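VP1 (Merkel cell polyomavirus, PDB 4FMI) forms the pentameric building blocks of the icosahedral Merkel cell polyomavirus capsid and binds sialylated glycans such as 3'-sialyllactosamine, probably during attachment to host cells. Local coordinates at the N-acetyl-alpha-neuraminic acid site. Numbering follows the deposited sequence.

The N-acetyl-alpha-neuraminic acid site. Residues 45, 50-51, 114, 264, 266, 268. With SIA (N-acetyl-alpha-neuraminic acid), chain B.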
loop_
_atom_site.group_PDB
_atom_site.type_symbol
_atom_site.label_atom_id
_atom_site.label_comp_id
_atom_site.label_asym_id
_atom_site.label_seq_id
_atom_site.Cartn_x
_atom_site.Cartn_y
_atom_site.Cartn_z
ATOM N N TRP A 45 26.819 1.963 22.583
ATOM C CA TRP A 45 26.009 2.502 21.493
ATOM C C TRP A 45 26.274 1.869 20.115
ATOM O O TRP A 45 25.790 2.353 19.094
ATOM C CB TRP A 45 26.105 4.028 21.453
ATOM C CG TRP A 45 25.364 4.653 22.597
ATOM C CD1 TRP A 45 25.893 5.418 23.603
ATOM C CD2 TRP A 45 23.965 4.529 22.881
ATOM N NE1 TRP A 45 24.899 5.801 24.479
ATOM C CE2 TRP A 45 23.709 5.266 24.062
ATOM C CE3 TRP A 45 22.898 3.880 22.246
ATOM C CZ2 TRP A 45 22.429 5.364 24.621
ATOM C CZ3 TRP A 45 21.636 3.975 22.801
ATOM C CH2 TRP A 45 21.412 4.713 23.979
ATOM N N TYR A 50 25.017 8.644 17.700
ATOM C CA TYR A 50 24.842 9.464 18.876
ATOM C C TYR A 50 23.590 10.299 18.617
ATOM O O TYR A 50 22.801 9.991 17.708
ATOM C CB TYR A 50 26.067 10.350 19.069
ATOM C CG TYR A 50 27.211 9.708 19.829
ATOM C CD1 TYR A 50 27.229 8.341 20.091
ATOM C CD2 TYR A 50 28.280 10.482 20.283
ATOM C CE1 TYR A 50 28.275 7.760 20.801
ATOM C CE2 TYR A 50 29.340 9.912 20.991
ATOM C CZ TYR A 50 29.330 8.547 21.240
ATOM O OH TYR A 50 30.369 7.975 21.934
ATOM N N ASP A 51 23.395 11.351 19.400
ATOM C CA ASP A 51 22.153 12.104 19.318
ATOM C C ASP A 51 22.191 13.067 18.141
ATOM O O ASP A 51 23.103 13.890 18.015
ATOM C CB ASP A 51 21.855 12.812 20.645
ATOM C CG ASP A 51 21.785 11.839 21.828
ATOM O OD1 ASP A 51 22.403 12.132 22.869
ATOM O OD2 ASP A 51 21.124 10.781 21.718
ATOM N N ASP A 114 15.368 3.971 28.886
ATOM C CA ASP A 114 15.327 5.414 28.656
ATOM C C ASP A 114 14.520 5.742 27.401
ATOM O O ASP A 114 14.854 6.675 26.649
ATOM C CB ASP A 114 16.752 6.000 28.549
ATOM C CG ASP A 114 16.802 7.492 28.882
ATOM O OD1 ASP A 114 15.917 7.966 29.607
ATOM O OD2 ASP A 114 17.715 8.198 28.409
ATOM N N LYS A 264 14.519 8.778 22.969
ATOM C CA LYS A 264 14.953 8.821 24.367
ATOM C C LYS A 264 14.101 9.773 25.205
ATOM O O LYS A 264 13.475 10.704 24.670
ATOM C CB LYS A 264 16.448 9.183 24.457
ATOM C CG LYS A 264 17.372 8.213 23.714
ATOM C CD LYS A 264 18.813 8.759 23.593
ATOM C CE LYS A 264 19.733 7.811 22.814
ATOM N NZ LYS A 264 21.183 8.233 22.848
ATOM N N SER A 266 14.600 12.272 27.192
ATOM C CA SER A 266 14.922 13.708 27.137
ATOM C C SER A 266 14.399 14.417 25.889
ATOM O O SER A 266 14.289 15.642 25.869
ATOM C CB SER A 266 16.439 13.878 27.155
ATOM O OG SER A 266 16.991 13.201 26.032
ATOM N N LYS A 268 15.952 13.460 22.915
ATOM C CA LYS A 268 17.002 13.052 21.996
ATOM C C LYS A 268 16.670 11.780 21.224
ATOM O O LYS A 268 15.854 10.943 21.661
ATOM C CB LYS A 268 18.372 13.014 22.681
ATOM C CG LYS A 268 18.783 14.433 23.092
ATOM C CD LYS A 268 20.091 14.525 23.800
ATOM C CE LYS A 268 20.501 16.002 23.898
ATOM N NZ LYS A 268 21.743 16.154 24.670
HETATM C C1 SIA B . 20.158 12.549 27.148
HETATM C C2 SIA B . 21.173 11.619 27.801
HETATM C C3 SIA B . 21.025 10.178 27.288
HETATM C C4 SIA B . 21.635 9.972 25.893
HETATM C C5 SIA B . 23.054 10.523 25.820
HETATM C C6 SIA B . 23.116 11.979 26.309
HETATM C C7 SIA B . 24.549 12.514 26.404
HETATM C C8 SIA B . 24.662 13.907 27.040
HETATM C C9 SIA B . 25.952 14.606 26.607
HETATM C C10 SIA B . 24.600 9.649 24.095
HETATM C C11 SIA B . 24.880 9.667 22.625
HETATM N N5 SIA B . 23.546 10.376 24.457
HETATM O O1A SIA B . 19.092 12.064 26.717
HETATM O O1B SIA B . 20.414 13.779 27.083
HETATM O O2 SIA B . 20.938 11.615 29.219
HETATM O O4 SIA B . 21.667 8.573 25.576
HETATM O O6 SIA B . 22.510 12.114 27.603
HETATM O O7 SIA B . 25.320 11.601 27.193
HETATM O O8 SIA B . 23.532 14.738 26.724
HETATM O O9 SIA B . 25.772 15.215 25.319
HETATM O O10 SIA B . 25.295 9.014 24.877
HETATM O O HOH W 1 17.072 10.743 27.802
HETATM O O HOH W 2 19.793 6.945 26.802
HETATM O O HOH W 3 23.526 14.467 23.382
#
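This shallow pocket, built from loops and a short 3-10 helix (43-45) at one end of the VP1 coat domain, is a sialic acid-binding site, likely used in host-cell attachment, and holds the sialic acid of 3'-sialyllactosamine, modelled at partial occupancy. Hydrogen bonds reach its acetamido, 4-hydroxyl, carboxylate and glycerol groups. The acetamido SIA N5 donates to Asp51 OD1 at 2.6 Å, nearly straight (159° at H) but arriving from above the carboxylate plane. Asp51 OD2 turns its syn lone pair to Lys264 NZ at 2.8 Å, a salt bridge that should hold the carboxylate in position. The same NZ, at the tip of an extended chain, donates to the 4-hydroxyl O4 and lies 3.5 Å above one face of the Trp45 indole, toward its rim. Ser266 OG, flanked by its own amide nitrogen and carbonyl carbon (chi1 59°), donates to the carboxylate SIA O1A at 2.5 Å; it also accepts the backbone N-H of Lys268. Charge is met by Lys268, stretched alongside the carboxylate, whose NZ forms a salt bridge with SIA O1B at 3.6 Å and a hydrogen bond to the glycerol-chain hydroxyl O8. Apolar contact is made by Tyr50 CG, which touches the acetamido methyl SIA C11 at 3.6 Å. Waters complete the grip: one joins Lys268 NZ and Asp51 OD1 to O9, while Asp114 OD2 reaches O1A through a second and O4 through a third, which sits 2.8 Å from SIA O4 and in plane at the Trp45 edge.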